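Long-range contacts in phthiocerol synthesis polyketide synthase type I PpsC (Mycobacterium tuberculosis, PDB 7AHB), which takes part in phthiocerol chain synthesis as a type I polyketide synthase, its acyltransferase domain probably selecting the extender unit and loading it onto the acyl carrier protein: residues Q173-L178 / A230-I235; V208-P213 / E236-N241. One frame throughout, in Å; residues are numbered along the deposited sequence.

Contact 1. Residues Q173-L178 / A230-I235; sequences QGTMAL and ATRVNI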
loop_
_atom_site.group_PDB
_atom_site.type_symbol
_atom_site.label_atom_id
_atom_site.label_comp_id
_atom_site.label_asym_id
_atom_site.label_seq_id
_atom_site.Cartn_x
_atom_site.Cartn_y
_atom_site.Cartn_z
ATOM N N GLN A 173 -10.992 -16.339 7.532
ATOM C CA GLN A 173 -11.866 -15.947 8.629
ATOM C C GLN A 173 -12.229 -14.471 8.575
ATOM O O GLN A 173 -12.938 -13.977 9.464
ATOM C CB GLN A 173 -11.209 -16.240 9.978
ATOM C CG GLN A 173 -10.687 -17.622 10.143
ATOM C CD GLN A 173 -10.765 -18.071 11.583
ATOM O OE1 GLN A 173 -9.743 -18.179 12.269
ATOM N NE2 GLN A 173 -11.983 -18.371 12.046
ATOM N N GLY A 174 -11.712 -13.746 7.590
ATOM C CA GLY A 174 -12.080 -12.352 7.444
ATOM C C GLY A 174 -11.903 -11.918 6.010
ATOM O O GLY A 174 -11.272 -12.607 5.204
ATOM N N THR A 175 -12.484 -10.765 5.694
ATOM C CA THR A 175 -12.276 -10.143 4.394
ATOM C C THR A 175 -12.646 -8.675 4.546
ATOM O O THR A 175 -12.930 -8.201 5.652
ATOM C CB THR A 175 -13.060 -10.859 3.285
ATOM O OG1 THR A 175 -12.634 -10.356 2.010
ATOM C CG2 THR A 175 -14.549 -10.671 3.448
ATOM N N MET A 176 -12.628 -7.946 3.439
ATOM C CA MET A 176 -13.001 -6.540 3.459
ATOM C C MET A 176 -13.833 -6.256 2.224
ATOM O O MET A 176 -13.892 -7.067 1.298
ATOM C CB MET A 176 -11.780 -5.624 3.493
ATOM C CG MET A 176 -10.778 -5.985 4.554
ATOM S SD MET A 176 -9.336 -4.821 4.488
ATOM C CE MET A 176 -9.917 -3.528 5.387
ATOM N N ALA A 177 -14.471 -5.087 2.210
ATOM C CA ALA A 177 -15.330 -4.700 1.099
ATOM C C ALA A 177 -15.227 -3.200 0.887
ATOM O O ALA A 177 -15.224 -2.433 1.854
ATOM C CB ALA A 177 -16.782 -5.080 1.352
ATOM N N LEU A 178 -15.160 -2.795 -0.377
ATOM C CA LEU A 178 -15.160 -1.385 -0.745
ATOM C C LEU A 178 -16.595 -0.960 -1.022
ATOM O O LEU A 178 -17.290 -1.603 -1.813
ATOM C CB LEU A 178 -14.289 -1.151 -1.978
ATOM C CG LEU A 178 -14.159 0.281 -2.500
ATOM C CD1 LEU A 178 -13.388 1.170 -1.571
ATOM C CD2 LEU A 178 -13.483 0.254 -3.883
ATOM N N ALA A 230 -20.949 -1.726 -4.261
ATOM C CA ALA A 230 -20.100 -2.368 -3.261
ATOM C C ALA A 230 -19.406 -3.576 -3.869
ATOM O O ALA A 230 -20.016 -4.310 -4.644
ATOM C CB ALA A 230 -20.928 -2.795 -2.045
ATOM N N THR A 231 -18.137 -3.774 -3.501
ATOM C CA THR A 231 -17.294 -4.829 -4.049
ATOM C C THR A 231 -16.488 -5.482 -2.931
ATOM O O THR A 231 -16.093 -4.828 -1.968
ATOM C CB THR A 231 -16.331 -4.258 -5.115
ATOM O OG1 THR A 231 -17.090 -3.643 -6.168
ATOM C CG2 THR A 231 -15.481 -5.351 -5.718
ATOM N N ARG A 232 -16.217 -6.776 -3.073
ATOM C CA ARG A 232 -15.330 -7.460 -2.140
ATOM C C ARG A 232 -13.886 -7.093 -2.451
ATOM O O ARG A 232 -13.506 -6.965 -3.615
ATOM C CB ARG A 232 -15.526 -8.976 -2.232
ATOM C CG ARG A 232 -14.988 -9.799 -1.045
ATOM C CD ARG A 232 -15.147 -11.258 -1.358
ATOM N NE ARG A 232 -14.795 -12.198 -0.301
ATOM C CZ ARG A 232 -13.555 -12.593 -0.055
ATOM N NH1 ARG A 232 -12.534 -12.053 -0.738
ATOM N NH2 ARG A 232 -13.330 -13.491 0.906
ATOM N N VAL A 233 -13.093 -6.877 -1.405
ATOM C CA VAL A 233 -11.651 -6.717 -1.550
ATOM C C VAL A 233 -11.008 -8.088 -1.732
ATOM O O VAL A 233 -11.455 -9.084 -1.150
ATOM C CB VAL A 233 -11.077 -5.988 -0.331
ATOM C CG1 VAL A 233 -9.573 -5.893 -0.423
ATOM C CG2 VAL A 233 -11.691 -4.577 -0.228
ATOM N N ASN A 234 -9.953 -8.148 -2.550
ATOM C CA ASN A 234 -9.246 -9.406 -2.802
ATOM C C ASN A 234 -8.311 -9.674 -1.632
ATOM O O ASN A 234 -7.095 -9.490 -1.703
ATOM C CB ASN A 234 -8.472 -9.355 -4.109
ATOM C CG ASN A 234 -7.971 -10.730 -4.540
ATOM O OD1 ASN A 234 -8.620 -11.753 -4.296
ATOM N ND2 ASN A 234 -6.801 -10.758 -5.175
ATOM N N ILE A 235 -8.898 -10.111 -0.520
ATOM C CA ILE A 235 -8.129 -10.337 0.696
ATOM C C ILE A 235 -8.893 -11.342 1.529
ATOM O O ILE A 235 -10.121 -11.387 1.488
ATOM C CB ILE A 235 -7.867 -9.010 1.457
ATOM C CG1 ILE A 235 -6.811 -9.219 2.542
ATOM C CG2 ILE A 235 -9.151 -8.476 2.086
ATOM C CD1 ILE A 235 -6.484 -7.956 3.334
HETATM O O HOH W 1 -16.862 -0.960 -5.214
#
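Strand 175-178 and the outermost strand 230-232 pair edge to edge in the antiparallel four-stranded sheet of the acyltransferase domain, and the chain that follows, to I235, stays against strand 175-178. Their short axes run at 152°. L178 and T231 form a hydrogen-bonded pair, L178 N to T231 O at 2.7 Å and T231 N to L178 O at 2.9 Å; A177 and R232 are the non-hydrogen-bonded pair beside it. A further backbone bond joins V233 N to M176 O (2.8 Å). At N234 an inverse gamma turn folds the chain, after which I235 O accepts a bond from T175 OG1 at 2.8 Å. That hydroxyl, anti to its own nitrogen (chi1 -170°), also sits over the centre of one face of the R232 guanidinium, 3.1 Å above its plane. R232 reaches across T175 with an extended chain, and a salt bridge to E236 engages its NH2. On the M176 side the packing is apolar: V233 CG2 lies 3.9 Å from M176 CB, while the I235 CG2 branch meets M176 CG. T175 and A177 also touch helix 213-225, which covers the other face. A helix-backed antiparallel sheet of this kind is characteristic of the small ferredoxin-like subdomain of malonyl-CoA:ACP transacylase-type acyltransferases.

Contact 2. Residues V208-P213 / E236-N241; sequences VISGPP and EVAPHN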
loop_
_atom_site.group_PDB
_atom_site.type_symbol
_atom_site.label_atom_id
_atom_site.label_comp_id
_atom_site.label_asym_id
_atom_site.label_seq_id
_atom_site.Cartn_x
_atom_site.Cartn_y
_atom_site.Cartn_z
ATOM N N VAL A 208 -13.922 1.437 3.165
ATOM C CA VAL A 208 -13.722 -0.006 3.207
ATOM C C VAL A 208 -14.119 -0.493 4.590
ATOM O O VAL A 208 -13.715 0.099 5.600
ATOM C CB VAL A 208 -12.265 -0.402 2.887
ATOM C CG1 VAL A 208 -12.111 -1.923 2.992
ATOM C CG2 VAL A 208 -11.884 0.076 1.500
ATOM N N ILE A 209 -14.904 -1.571 4.629
ATOM C CA ILE A 209 -15.273 -2.237 5.863
ATOM C C ILE A 209 -14.522 -3.562 5.948
ATOM O O ILE A 209 -14.112 -4.163 4.941
ATOM C CB ILE A 209 -16.796 -2.458 5.973
ATOM C CG1 ILE A 209 -17.316 -3.261 4.777
ATOM C CG2 ILE A 209 -17.509 -1.131 6.106
ATOM C CD1 ILE A 209 -18.824 -3.693 4.925
ATOM N N SER A 210 -14.363 -4.036 7.172
ATOM C CA SER A 210 -13.551 -5.212 7.413
ATOM C C SER A 210 -14.229 -6.063 8.468
ATOM O O SER A 210 -14.787 -5.528 9.422
ATOM C CB SER A 210 -12.120 -4.816 7.866
ATOM O OG SER A 210 -11.381 -5.972 8.159
ATOM N N GLY A 211 -14.185 -7.386 8.292
ATOM C CA GLY A 211 -14.752 -8.270 9.274
ATOM C C GLY A 211 -15.017 -9.666 8.731
ATOM O O GLY A 211 -14.545 -10.054 7.659
ATOM N N PRO A 212 -15.767 -10.452 9.484
ATOM C CA PRO A 212 -16.041 -11.858 9.072
ATOM C C PRO A 212 -16.716 -11.920 7.712
ATOM O O PRO A 212 -17.600 -11.105 7.407
ATOM C CB PRO A 212 -16.963 -12.378 10.179
ATOM C CG PRO A 212 -16.704 -11.485 11.372
ATOM C CD PRO A 212 -16.339 -10.114 10.798
ATOM N N PRO A 213 -16.348 -12.903 6.875
ATOM C CA PRO A 213 -16.784 -12.844 5.466
ATOM C C PRO A 213 -18.281 -12.956 5.273
ATOM O O PRO A 213 -18.810 -12.335 4.346
ATOM C CB PRO A 213 -16.038 -14.018 4.811
ATOM C CG PRO A 213 -15.639 -14.917 5.959
ATOM C CD PRO A 213 -15.362 -13.974 7.110
ATOM N N GLU A 236 -8.158 -12.198 2.245
ATOM C CA GLU A 236 -8.760 -13.308 2.978
ATOM C C GLU A 236 -8.506 -13.212 4.480
ATOM O O GLU A 236 -8.602 -14.226 5.184
ATOM C CB GLU A 236 -8.257 -14.648 2.415
ATOM C CG GLU A 236 -8.399 -14.764 0.880
ATOM C CD GLU A 236 -9.822 -14.543 0.382
ATOM O OE1 GLU A 236 -10.754 -15.019 1.063
ATOM O OE2 GLU A 236 -10.007 -13.856 -0.661
ATOM N N VAL A 237 -8.207 -12.007 4.980
ATOM C CA VAL A 237 -8.186 -11.694 6.404
ATOM C C VAL A 237 -8.863 -10.342 6.597
ATOM O O VAL A 237 -9.133 -9.611 5.638
ATOM C CB VAL A 237 -6.768 -11.653 6.993
ATOM C CG1 VAL A 237 -6.248 -13.098 7.202
ATOM C CG2 VAL A 237 -5.826 -10.851 6.123
ATOM N N ALA A 238 -9.078 -9.997 7.877
ATOM C CA ALA A 238 -9.798 -8.774 8.247
ATOM C C ALA A 238 -8.880 -7.848 9.038
ATOM O O ALA A 238 -8.987 -7.754 10.269
ATOM C CB ALA A 238 -11.061 -9.083 9.071
ATOM N N PRO A 239 -7.940 -7.177 8.385
ATOM C CA PRO A 239 -7.096 -6.221 9.100
ATOM C C PRO A 239 -7.903 -4.976 9.427
ATOM O O PRO A 239 -9.032 -4.797 8.963
ATOM C CB PRO A 239 -5.988 -5.920 8.106
ATOM C CG PRO A 239 -6.689 -6.042 6.766
ATOM C CD PRO A 239 -7.632 -7.205 6.943
ATOM N N HIS A 240 -7.307 -4.105 10.239
ATOM C CA HIS A 240 -7.938 -2.834 10.602
ATOM C C HIS A 240 -9.305 -3.076 11.242
ATOM O O HIS A 240 -10.312 -2.466 10.870
ATOM C CB HIS A 240 -8.040 -1.930 9.373
ATOM C CG HIS A 240 -6.782 -1.899 8.565
ATOM N ND1 HIS A 240 -5.586 -1.436 9.074
ATOM C CD2 HIS A 240 -6.513 -2.342 7.315
ATOM C CE1 HIS A 240 -4.639 -1.589 8.167
ATOM N NE2 HIS A 240 -5.180 -2.104 7.079
ATOM N N ASN A 241 -9.319 -3.967 12.232
ATOM C CA ASN A 241 -10.530 -4.500 12.827
ATOM C C ASN A 241 -10.158 -5.047 14.191
ATOM O O ASN A 241 -8.977 -5.366 14.417
ATOM C CB ASN A 241 -11.103 -5.604 11.923
ATOM C CG ASN A 241 -12.329 -6.286 12.517
ATOM O OD1 ASN A 241 -12.212 -7.118 13.398
ATOM N ND2 ASN A 241 -13.497 -5.956 12.015
#
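Strand 208-211 meets an irregular loop, 236-241, with no beta pairing between them; the backbones come nearest at G211 and A238, whose CA atoms are 5.1 Å apart. G211 sits at backbone angles that suit glycine, and P212 follows it as the N-cap of helix 213-225. H240 has a positive phi, and the loop curls round the side chain of S210. The serine hydroxyl is anti to its backbone nitrogen (chi1 177°), which carries it into the loop, where OG donates to P239 O at 2.7 Å, tilted 18° from the carbonyl plane. OG also lies against A238, 3.2 Å from its CA and 3.3 Å from its CB. The A238 methyl reaches on to the strand backbone, 3.6 Å from G211 N. This is where the small antiparallel sheet of the acyltransferase fold abuts what is probably the catalytic centre: NE2 of H240 is hydrogen-bonded to OG of S138, the serine of a GxSxG sequence that fits a nucleophile elbow, consistent with the Ser-His pair of this family. ND1 of the same histidine is held by the carbonyl oxygen of N296, while P239 CB packs over one face of its ring, offset toward the rim. Next along the chain, N241 sends ND2 back to S210 O at 2.9 Å, a weak and bent bond. Its amide is restrained in rotation by further partners: ND2 is shared with E195 O and S197 OG, and OD1 accepts a hydrogen bond from A243 N.

How the contacts relate
The two contacts are consecutive along one stretch of chain: the residues after strand 230-232 belong first to contact 1, up to I235, and from E236 to contact 2. Their other halves, strands 175-179 and 207-211, are sheet neighbours, joined by A177 N to I209 O and T175 N to G211 O, both 2.9 Å and probable hydrogen bonds. The contact centres lie about 7 Å apart. M176 of contact 1 faces both, its side chain also packing on V208, S210 and P239 of contact 2. Contact 2 carries the histidine of the probable active site; contact 1 comes near that site through M176, without touching the putative nucleophile elbow.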